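Local coordinates for MgGH51 (Meripilus giganteus, PDB 6ZQ1), which probably hydrolyses alpha-L-arabinofuranosidic linkages to release L-arabinose, as a glycoside hydrolase of family 51, and here holds an arabinofuranose-like imino sugar, at residues F345-N350 against R378-T383; S396-V401 against T424-E429; Y402-W407 against N438-T443. All coordinates share one frame; numbering follows the deposited sequence.

Contact 1 of 3, residues F345-N350 against R378-T383; sequences FVEVGN and RFIATT. With EDG (1,4-dideoxy-1,4-imino-L-arabinitol), chain F.
The Phe379 ring lies alongside the branched side chain of Val346, both pointing the same way, with Phe379 CE1 3.8 Å from Val346 CB. The first torsion of Phe379 sets CG beside the backbone N and anti to the carbonyl carbon (chi1 -68°), which carries the ring toward strand 345-348. Val348 reaches the same ring obliquely, CG2 standing 4.2 Å from Phe379 CD1. Beta-branched valines suit this extended strand, and with Phe379 they form an apolar surface that continues onto Leu370 of helix 359-373.

The opposite face belongs to Phe345, Glu347, Arg378 and Ile380. Phe345 and Arg378 run side by side, the ring CD1 packing 3.9 Å from Arg378 CB, so that the arginine contributes its aliphatic stem here. Ile380 CD1 packs 4.1 Å from Phe345 CB. Further along, the Thr382 methyl CG2 lies 3.6 Å from Glu347 CG, while Glu347 OE1 is salt-bridged to Arg226.

Three backbone bonds zip the parallel strands together; the straightest runs from Val348 N to Ile380 O (3.1 Å, 171° at the hydrogen). Past the strand, Asn350 ND2 donates to O2' of the bound imino sugar at 3.0 Å and also to Glu234 OE2. Chemistry thus changes along the pair: backbone bonds and hydrocarbon contacts join strand to strand, whereas the loop beyond offers an amide to a sugar hydroxyl.

Contact 2 of 3, residues S396-V401 against T424-E429; sequences SYDVHV and TYFEGE. With EDG (1,4-dideoxy-1,4-imino-L-arabinitol), chain F.
Ser396 OG has two partners: it donates to Thr424 OG1 at 2.7 Å and accepts from Arg378 NE. Small hydroxyl residues suit this pair, each bringing its oxygen within bonding distance of the other on one sheet face.

Asp398 lies beside the Phe426 ring, with Asp398 CG 3.8 Å from Phe426 CD2 and the carboxylate and ring planes 27° apart. Asp398 OD1 takes a weak bond from Gly428 N (3.0 Å); glycine fits there because a CB would strike that oxygen.

At the far end Glu429 stacks on the His400 ring, whose ND1 is hydrogen-bonded to Glu351 OE2. Glu429 CG makes a CH-pi contact 3.7 Å from the ring centroid, and the carboxylate plane is 20° from the ring plane. Glu429 chi1 (-59°) sets CG beside the backbone N, laying the chain over the imidazole and delivering OE2 to O2' of the imino sugar (2.8 Å) and to Arg226, while OE1 meets Tyr402 OH. With an alanine for His400, Glu429 would probably lose its flat support and Glu351 its imidazole partner.

Polar side chains thus reach the sugar from C-terminal strand ends, as in active sites of (beta/alpha)8 barrels, the family 51 catalytic fold.

Contact 3 of 3, residues Y402-W407 against N438-T443; sequences YQTPTW and NDLFGT. With EDG (1,4-dideoxy-1,4-imino-L-arabinitol), chain F.
Leu440 splits its two methyl groups between three successive residues of 402-407. Its CD1 rests 3.7 Å from Tyr402 O and 3.8 Å from Gln403 NE2, while CD2 meets the methyl CG2 of Thr404 at 3.9 Å, the two side chains crossing at about a right angle. A forked leucine suits a spot where its two methyls can meet different neighbours. Phe441 adds the second touch: ring atom CE1 approaches Tyr402 CB at 3.9 Å. With CG beside the backbone N (chi1 -56°), the Phe441 ring is brought up to the tyrosine, and Leu440 CB lies over one of its faces.

The second shell fixes the groups that Leu440 touches. Gln403 is bent at its second torsion (chi2 -73°), so its amide folds back and OE1 accepts from Thr404 N at 3.0 Å. Gln403 CG also lies over one face of the Trp407 indole, near its rim. Thr404 is the N-cap of the following helix: OG1 accepts from Trp407 N (3.0 Å), which leaves the methyl to face Leu440. A threonine can serve both tasks, its hydroxyl capping and its methyl packing.

Tyr402 carries the contact toward the sugar site. Its CB faces the loop, but its hydroxyl lies at the other end of the ring, accepting a bond from O5' of the imino sugar at 2.9 Å; Glu429 shares that hydroxyl, and Trp491 meets the ring.

The loop 438-443, which lies between strand 424-432 and helix 454-469, therefore packs against the turn from strand 396-403 into helix 405-410. Pro405, in the first turn of that helix, reaches Gln455 and Ser456 of helix 454-469.

Overall arrangement
Contacts 1 and 2 are buried and lie in one parallel sheet, where strands 378-381 and 396-403 are neighbours; Arg378 ties one contact to the other. Contact 3 lies nearer the surface and uses the continuation of strand 396-403, which it shares with contact 2, against a loop instead of a strand. Chemistry follows place: ladders of backbone bonds join the strands in contacts 1 and 2, whereas contact 3 is held across its segments by side-chain packing. All three nevertheless converge on the same imino sugar, bringing an amide, a carboxylate and a phenol to it, consistent with an arabinofuranosidase pocket at the C-terminal ends of the barrel strands.

Contact 1 of 3, residues F345-N350 against R378-T383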
loop_
_atom_site.group_PDB
_atom_site.type_symbol
_atom_site.label_atom_id
_atom_site.label_comp_id
_atom_site.label_asym_id
_atom_site.label_seq_id
_atom_site.Cartn_x
_atom_site.Cartn_y
_atom_site.Cartn_z
ATOM N N PHE A 345 -4.083 9.081 15.192
ATOM C CA PHE A 345 -4.127 10.103 14.116
ATOM C C PHE A 345 -5.220 9.765 13.097
ATOM O O PHE A 345 -5.241 8.587 12.579
ATOM C CB PHE A 345 -2.780 10.161 13.417
ATOM C CG PHE A 345 -1.604 10.403 14.320
ATOM C CD1 PHE A 345 -1.385 11.647 14.876
ATOM C CD2 PHE A 345 -0.700 9.394 14.590
ATOM C CE1 PHE A 345 -0.292 11.876 15.690
ATOM C CE2 PHE A 345 0.375 9.608 15.441
ATOM C CZ PHE A 345 0.593 10.854 15.982
ATOM N N VAL A 346 -6.051 10.762 12.774
ATOM C CA VAL A 346 -7.114 10.648 11.740
ATOM C C VAL A 346 -7.001 11.833 10.785
ATOM O O VAL A 346 -6.941 12.990 11.265
ATOM C CB VAL A 346 -8.525 10.537 12.342
ATOM C CG1 VAL A 346 -9.600 10.781 11.274
ATOM C CG2 VAL A 346 -8.701 9.190 13.003
ATOM N N GLU A 347 -6.966 11.516 9.488
ATOM C CA GLU A 347 -6.900 12.535 8.412
ATOM C C GLU A 347 -8.344 12.776 7.926
ATOM O O GLU A 347 -9.102 11.784 7.635
ATOM C CB GLU A 347 -5.938 12.062 7.333
ATOM C CG GLU A 347 -5.570 13.116 6.283
ATOM C CD GLU A 347 -4.308 12.859 5.518
ATOM O OE1 GLU A 347 -3.657 11.838 5.802
ATOM O OE2 GLU A 347 -3.962 13.689 4.601
ATOM N N VAL A 348 -8.705 14.050 7.789
ATOM C CA VAL A 348 -10.087 14.479 7.409
ATOM C C VAL A 348 -10.065 14.773 5.913
ATOM O O VAL A 348 -9.648 15.923 5.504
ATOM C CB VAL A 348 -10.582 15.649 8.284
ATOM C CG1 VAL A 348 -11.980 16.096 7.869
ATOM C CG2 VAL A 348 -10.550 15.288 9.759
ATOM N N GLY A 349 -10.410 13.729 5.156
ATOM C CA GLY A 349 -10.510 13.707 3.690
ATOM C C GLY A 349 -9.155 13.413 3.069
ATOM O O GLY A 349 -8.237 12.919 3.755
ATOM N N ASN A 350 -9.011 13.779 1.810
ATOM C CA ASN A 350 -7.726 13.703 1.085
ATOM C C ASN A 350 -7.639 14.916 0.166
ATOM O O ASN A 350 -8.614 15.132 -0.604
ATOM C CB ASN A 350 -7.660 12.451 0.207
ATOM C CG ASN A 350 -6.376 12.360 -0.580
ATOM O OD1 ASN A 350 -5.315 12.286 0.039
ATOM N ND2 ASN A 350 -6.472 12.399 -1.909
ATOM N N ARG A 378 -5.549 13.020 17.282
ATOM C CA ARG A 378 -5.087 14.268 16.626
ATOM C C ARG A 378 -5.563 14.225 15.166
ATOM O O ARG A 378 -5.324 13.187 14.462
ATOM C CB ARG A 378 -3.571 14.362 16.727
ATOM C CG ARG A 378 -3.011 15.717 16.320
ATOM C CD ARG A 378 -1.522 15.727 16.509
ATOM N NE ARG A 378 -0.952 17.083 16.351
ATOM C CZ ARG A 378 -0.384 17.777 17.330
ATOM N NH1 ARG A 378 -0.299 17.240 18.527
ATOM N NH2 ARG A 378 0.109 18.992 17.124
ATOM N N PHE A 379 -6.314 15.241 14.758
ATOM C CA PHE A 379 -6.981 15.346 13.452
ATOM C C PHE A 379 -6.098 16.175 12.523
ATOM O O PHE A 379 -5.640 17.200 12.936
ATOM C CB PHE A 379 -8.393 15.918 13.607
ATOM C CG PHE A 379 -9.282 14.937 14.326
ATOM C CD1 PHE A 379 -9.852 13.876 13.651
ATOM C CD2 PHE A 379 -9.480 15.049 15.681
ATOM C CE1 PHE A 379 -10.622 12.929 14.333
ATOM C CE2 PHE A 379 -10.243 14.096 16.361
ATOM C CZ PHE A 379 -10.803 13.050 15.686
ATOM N N ILE A 380 -5.904 15.673 11.321
ATOM C CA ILE A 380 -4.985 16.230 10.286
ATOM C C ILE A 380 -5.851 16.864 9.207
ATOM O O ILE A 380 -6.632 16.147 8.572
ATOM C CB ILE A 380 -4.048 15.125 9.749
ATOM C CG1 ILE A 380 -3.342 14.381 10.895
ATOM C CG2 ILE A 380 -3.035 15.707 8.765
ATOM C CD1 ILE A 380 -2.741 13.042 10.509
ATOM N N ALA A 381 -5.586 18.130 8.905
ATOM C CA ALA A 381 -6.222 18.936 7.848
ATOM C C ALA A 381 -5.473 18.714 6.534
ATOM O O ALA A 381 -4.267 18.457 6.602
ATOM C CB ALA A 381 -6.215 20.394 8.240
ATOM N N THR A 382 -6.170 18.730 5.409
ATOM C CA THR A 382 -5.588 18.290 4.110
ATOM C C THR A 382 -5.486 19.461 3.141
ATOM O O THR A 382 -4.977 19.261 2.038
ATOM C CB THR A 382 -6.414 17.187 3.474
ATOM O OG1 THR A 382 -7.674 17.744 3.108
ATOM C CG2 THR A 382 -6.612 16.032 4.436
ATOM N N THR A 383 -6.040 20.611 3.518
ATOM C CA THR A 383 -5.858 21.849 2.703
ATOM C C THR A 383 -4.411 22.302 2.762
ATOM O O THR A 383 -3.669 21.866 3.614
ATOM C CB THR A 383 -6.851 22.946 3.105
ATOM O OG1 THR A 383 -7.090 22.926 4.520
ATOM C CG2 THR A 383 -8.160 22.801 2.354
HETATM O "O2'" EDG F . -3.686 11.975 -2.986
HETATM C "C2'" EDG F . -3.419 11.672 -4.332
HETATM C "C1'" EDG F . -2.376 12.622 -4.923
HETATM N "N4'" EDG F . -1.354 11.721 -5.451
HETATM C "C3'" EDG F . -2.875 10.243 -4.526
HETATM O "O3'" EDG F . -3.955 9.344 -4.806
HETATM C "C4'" EDG F . -1.929 10.388 -5.725
HETATM C "C5'" EDG F . -0.922 9.252 -5.877
HETATM O "O5'" EDG F . -0.078 9.110 -4.746
#

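Contact 2 of 3, residues S396-V401 against T424-E429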
loop_
_atom_site.group_PDB
_atom_site.type_symbol
_atom_site.label_atom_id
_atom_site.label_comp_id
_atom_site.label_asym_id
_atom_site.label_seq_id
_atom_site.Cartn_x
_atom_site.Cartn_y
_atom_site.Cartn_z
ATOM N N SER A 396 -2.536 19.630 13.116
ATOM C CA SER A 396 -1.645 18.991 12.114
ATOM C C SER A 396 -2.146 19.284 10.708
ATOM O O SER A 396 -3.358 19.386 10.499
ATOM C CB SER A 396 -1.524 17.495 12.308
ATOM O OG SER A 396 -0.865 17.153 13.512
ATOM N N TYR A 397 -1.210 19.385 9.773
ATOM C CA TYR A 397 -1.457 19.455 8.324
ATOM C C TYR A 397 -0.701 18.343 7.607
ATOM O O TYR A 397 0.448 18.030 8.027
ATOM C CB TYR A 397 -0.983 20.779 7.736
ATOM C CG TYR A 397 -2.022 21.867 7.793
ATOM C CD1 TYR A 397 -3.074 21.896 6.898
ATOM C CD2 TYR A 397 -1.947 22.878 8.732
ATOM C CE1 TYR A 397 -4.006 22.915 6.917
ATOM C CE2 TYR A 397 -2.864 23.914 8.762
ATOM C CZ TYR A 397 -3.890 23.935 7.842
ATOM O OH TYR A 397 -4.812 24.939 7.895
ATOM N N ASP A 398 -1.318 17.812 6.549
ATOM C CA ASP A 398 -0.696 16.835 5.619
ATOM C C ASP A 398 -0.193 17.619 4.409
ATOM O O ASP A 398 -1.005 18.217 3.718
ATOM C CB ASP A 398 -1.649 15.695 5.282
ATOM C CG ASP A 398 -1.041 14.670 4.332
ATOM O OD1 ASP A 398 0.145 14.853 3.979
ATOM O OD2 ASP A 398 -1.783 13.755 3.874
ATOM N N VAL A 399 1.101 17.617 4.185
ATOM C CA VAL A 399 1.735 18.327 3.046
ATOM C C VAL A 399 2.160 17.275 2.011
ATOM O O VAL A 399 2.909 16.365 2.374
ATOM C CB VAL A 399 2.899 19.182 3.580
ATOM C CG1 VAL A 399 3.599 20.010 2.501
ATOM C CG2 VAL A 399 2.452 20.069 4.734
ATOM N N HIS A 400 1.772 17.450 0.744
ATOM C CA HIS A 400 2.112 16.567 -0.384
ATOM C C HIS A 400 3.027 17.320 -1.350
ATOM O O HIS A 400 2.685 18.485 -1.626
ATOM C CB HIS A 400 0.866 16.124 -1.135
ATOM C CG HIS A 400 -0.054 15.281 -0.318
ATOM N ND1 HIS A 400 -1.292 14.887 -0.757
ATOM C CD2 HIS A 400 0.059 14.840 0.944
ATOM C CE1 HIS A 400 -1.886 14.174 0.192
ATOM N NE2 HIS A 400 -1.104 14.162 1.238
ATOM N N VAL A 401 4.086 16.689 -1.859
ATOM C CA VAL A 401 4.908 17.339 -2.946
ATOM C C VAL A 401 5.458 16.291 -3.925
ATOM O O VAL A 401 6.070 15.313 -3.491
ATOM C CB VAL A 401 5.985 18.280 -2.412
ATOM C CG1 VAL A 401 7.051 17.556 -1.609
ATOM C CG2 VAL A 401 6.620 19.128 -3.549
ATOM N N THR A 424 1.897 20.368 14.171
ATOM C CA THR A 424 2.828 19.381 13.578
ATOM C C THR A 424 2.466 19.125 12.119
ATOM O O THR A 424 1.326 19.399 11.706
ATOM C CB THR A 424 2.933 18.136 14.450
ATOM O OG1 THR A 424 1.649 17.519 14.503
ATOM C CG2 THR A 424 3.468 18.503 15.817
ATOM N N TYR A 425 3.455 18.673 11.354
ATOM C CA TYR A 425 3.374 18.494 9.893
ATOM C C TYR A 425 3.650 17.032 9.536
ATOM O O TYR A 425 4.607 16.415 10.053
ATOM C CB TYR A 425 4.304 19.498 9.214
ATOM C CG TYR A 425 3.848 20.901 9.466
ATOM C CD1 TYR A 425 2.900 21.493 8.636
ATOM C CD2 TYR A 425 4.248 21.593 10.607
ATOM C CE1 TYR A 425 2.421 22.763 8.901
ATOM C CE2 TYR A 425 3.776 22.870 10.877
ATOM C CZ TYR A 425 2.869 23.447 10.008
ATOM O OH TYR A 425 2.367 24.672 10.267
ATOM N N PHE A 426 2.793 16.497 8.683
ATOM C CA PHE A 426 2.867 15.125 8.118
ATOM C C PHE A 426 3.205 15.272 6.654
ATOM O O PHE A 426 2.378 15.854 5.931
ATOM C CB PHE A 426 1.533 14.386 8.300
ATOM C CG PHE A 426 1.354 13.032 7.656
ATOM C CD1 PHE A 426 2.417 12.182 7.444
ATOM C CD2 PHE A 426 0.075 12.571 7.320
ATOM C CE1 PHE A 426 2.237 10.931 6.870
ATOM C CE2 PHE A 426 -0.111 11.311 6.775
ATOM C CZ PHE A 426 0.967 10.481 6.562
ATOM N N GLU A 427 4.371 14.797 6.225
ATOM C CA GLU A 427 4.717 14.854 4.782
ATOM C C GLU A 427 4.127 13.583 4.143
ATOM O O GLU A 427 4.870 12.630 3.892
ATOM C CB GLU A 427 6.209 15.034 4.550
ATOM C CG GLU A 427 6.483 15.471 3.108
ATOM C CD GLU A 427 6.520 16.968 2.882
ATOM O OE1 GLU A 427 6.435 17.701 3.878
ATOM O OE2 GLU A 427 6.609 17.400 1.691
ATOM N N GLY A 428 2.806 13.579 3.913
ATOM C CA GLY A 428 2.013 12.347 3.715
ATOM C C GLY A 428 2.223 11.700 2.352
ATOM O O GLY A 428 1.902 10.514 2.223
ATOM N N GLU A 429 2.713 12.456 1.350
ATOM C CA GLU A 429 3.080 11.972 0.025
ATOM C C GLU A 429 4.224 12.863 -0.471
ATOM O O GLU A 429 4.037 14.078 -0.455
ATOM C CB GLU A 429 1.962 12.136 -1.017
ATOM C CG GLU A 429 0.670 11.399 -0.657
ATOM C CD GLU A 429 -0.470 11.646 -1.637
ATOM O OE1 GLU A 429 -0.206 12.082 -2.824
ATOM O OE2 GLU A 429 -1.619 11.404 -1.242
HETATM O "O2'" EDG F . -3.686 11.975 -2.986
HETATM C "C2'" EDG F . -3.419 11.672 -4.332
HETATM C "C1'" EDG F . -2.376 12.622 -4.923
HETATM N "N4'" EDG F . -1.354 11.721 -5.451
HETATM C "C3'" EDG F . -2.875 10.243 -4.526
HETATM O "O3'" EDG F . -3.955 9.344 -4.806
HETATM C "C4'" EDG F . -1.929 10.388 -5.725
HETATM C "C5'" EDG F . -0.922 9.252 -5.877
HETATM O "O5'" EDG F . -0.078 9.110 -4.746
#

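Contact 3 of 3, residues Y402-W407 against N438-T443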
loop_
_atom_site.group_PDB
_atom_site.type_symbol
_atom_site.label_atom_id
_atom_site.label_comp_id
_atom_site.label_asym_id
_atom_site.label_seq_id
_atom_site.Cartn_x
_atom_site.Cartn_y
_atom_site.Cartn_z
ATOM N N TYR A 402 5.268 16.549 -5.217
ATOM C CA TYR A 402 5.827 15.799 -6.351
ATOM C C TYR A 402 6.663 16.797 -7.143
ATOM O O TYR A 402 6.075 17.783 -7.560
ATOM C CB TYR A 402 4.717 15.150 -7.163
ATOM C CG TYR A 402 3.954 14.108 -6.366
ATOM C CD1 TYR A 402 4.451 12.832 -6.205
ATOM C CD2 TYR A 402 2.742 14.413 -5.773
ATOM C CE1 TYR A 402 3.756 11.855 -5.487
ATOM C CE2 TYR A 402 2.039 13.445 -5.049
ATOM C CZ TYR A 402 2.550 12.166 -4.919
ATOM O OH TYR A 402 1.864 11.211 -4.231
ATOM N N GLN A 403 7.960 16.547 -7.264
ATOM C CA GLN A 403 8.896 17.536 -7.858
ATOM C C GLN A 403 10.147 16.857 -8.413
ATOM O O GLN A 403 10.221 15.609 -8.458
ATOM C CB GLN A 403 9.224 18.577 -6.788
ATOM C CG GLN A 403 8.456 19.882 -6.937
ATOM C CD GLN A 403 8.966 20.715 -8.091
ATOM O OE1 GLN A 403 9.985 20.404 -8.724
ATOM N NE2 GLN A 403 8.218 21.755 -8.413
ATOM N N THR A 404 11.077 17.656 -8.950
ATOM C CA THR A 404 12.320 17.141 -9.546
ATOM C C THR A 404 13.262 16.717 -8.422
ATOM O O THR A 404 13.177 17.225 -7.303
ATOM C CB THR A 404 13.002 18.179 -10.467
ATOM O OG1 THR A 404 13.462 19.247 -9.648
ATOM C CG2 THR A 404 12.094 18.734 -11.532
ATOM N N PRO A 405 14.192 15.769 -8.680
ATOM C CA PRO A 405 15.232 15.417 -7.707
ATOM C C PRO A 405 15.972 16.667 -7.196
ATOM O O PRO A 405 16.186 16.800 -6.001
ATOM C CB PRO A 405 16.161 14.493 -8.523
ATOM C CG PRO A 405 15.263 13.849 -9.551
ATOM C CD PRO A 405 14.272 14.943 -9.903
ATOM N N THR A 406 16.288 17.587 -8.110
ATOM C CA THR A 406 16.950 18.884 -7.802
ATOM C C THR A 406 16.108 19.726 -6.832
ATOM O O THR A 406 16.692 20.267 -5.880
ATOM C CB THR A 406 17.282 19.649 -9.079
ATOM O OG1 THR A 406 18.215 18.817 -9.757
ATOM C CG2 THR A 406 17.835 21.024 -8.795
ATOM N N TRP A 407 14.796 19.816 -7.034
ATOM C CA TRP A 407 13.887 20.547 -6.115
ATOM C C TRP A 407 14.078 19.997 -4.704
ATOM O O TRP A 407 14.168 20.802 -3.788
ATOM C CB TRP A 407 12.416 20.444 -6.543
ATOM C CG TRP A 407 11.494 21.253 -5.684
ATOM C CD1 TRP A 407 11.046 22.519 -5.918
ATOM C CD2 TRP A 407 10.936 20.862 -4.422
ATOM N NE1 TRP A 407 10.251 22.934 -4.891
ATOM C CE2 TRP A 407 10.185 21.954 -3.945
ATOM C CE3 TRP A 407 11.010 19.699 -3.652
ATOM C CZ2 TRP A 407 9.456 21.899 -2.767
ATOM C CZ3 TRP A 407 10.323 19.655 -2.453
ATOM C CH2 TRP A 407 9.559 20.741 -2.015
ATOM N N ASN A 438 9.266 21.600 -16.122
ATOM C CA ASN A 438 8.173 22.159 -16.964
ATOM C C ASN A 438 7.017 21.177 -17.168
ATOM O O ASN A 438 5.955 21.640 -17.610
ATOM C CB ASN A 438 8.681 22.560 -18.353
ATOM C CG ASN A 438 9.729 23.643 -18.262
ATOM O OD1 ASN A 438 9.656 24.508 -17.390
ATOM N ND2 ASN A 438 10.698 23.614 -19.161
ATOM N N ASP A 439 7.194 19.880 -16.887
ATOM C CA ASP A 439 6.168 18.836 -17.188
ATOM C C ASP A 439 6.340 17.695 -16.180
ATOM O O ASP A 439 6.919 16.673 -16.521
ATOM C CB ASP A 439 6.309 18.351 -18.635
ATOM C CG ASP A 439 5.143 17.513 -19.144
ATOM O OD1 ASP A 439 4.109 17.388 -18.427
ATOM O OD2 ASP A 439 5.251 17.017 -20.273
ATOM N N LEU A 440 6.004 17.948 -14.930
ATOM C CA LEU A 440 6.272 16.993 -13.831
ATOM C C LEU A 440 5.451 15.730 -14.076
ATOM O O LEU A 440 5.958 14.678 -13.761
ATOM C CB LEU A 440 5.915 17.630 -12.483
ATOM C CG LEU A 440 6.856 18.740 -12.021
ATOM C CD1 LEU A 440 6.307 19.489 -10.816
ATOM C CD2 LEU A 440 8.254 18.201 -11.722
ATOM N N PHE A 441 4.233 15.845 -14.620
ATOM C CA PHE A 441 3.255 14.722 -14.615
ATOM C C PHE A 441 3.130 14.140 -16.025
ATOM O O PHE A 441 2.182 13.372 -16.280
ATOM C CB PHE A 441 1.929 15.188 -14.005
ATOM C CG PHE A 441 2.074 15.765 -12.613
ATOM C CD1 PHE A 441 2.162 14.938 -11.499
ATOM C CD2 PHE A 441 2.136 17.141 -12.419
ATOM C CE1 PHE A 441 2.309 15.486 -10.232
ATOM C CE2 PHE A 441 2.245 17.686 -11.147
ATOM C CZ PHE A 441 2.362 16.855 -10.056
ATOM N N GLY A 442 4.075 14.444 -16.914
ATOM C CA GLY A 442 3.977 14.027 -18.328
ATOM C C GLY A 442 4.546 12.638 -18.591
ATOM O O GLY A 442 4.572 11.787 -17.664
ATOM N N THR A 443 4.978 12.398 -19.832
ATOM C CA THR A 443 5.416 11.054 -20.302
ATOM C C THR A 443 6.867 10.803 -19.871
ATOM O O THR A 443 7.625 11.771 -19.619
ATOM C CB THR A 443 5.306 10.906 -21.836
ATOM O OG1 THR A 443 6.245 11.787 -22.455
ATOM C CG2 THR A 443 3.921 11.209 -22.368
HETATM O "O2'" EDG F . -3.686 11.975 -2.986
HETATM C "C2'" EDG F . -3.419 11.672 -4.332
HETATM C "C1'" EDG F . -2.376 12.622 -4.923
HETATM N "N4'" EDG F . -1.354 11.721 -5.451
HETATM C "C3'" EDG F . -2.875 10.243 -4.526
HETATM O "O3'" EDG F . -3.955 9.344 -4.806
HETATM C "C4'" EDG F . -1.929 10.388 -5.725
HETATM C "C5'" EDG F . -0.922 9.252 -5.877
HETATM O "O5'" EDG F . -0.078 9.110 -4.746
#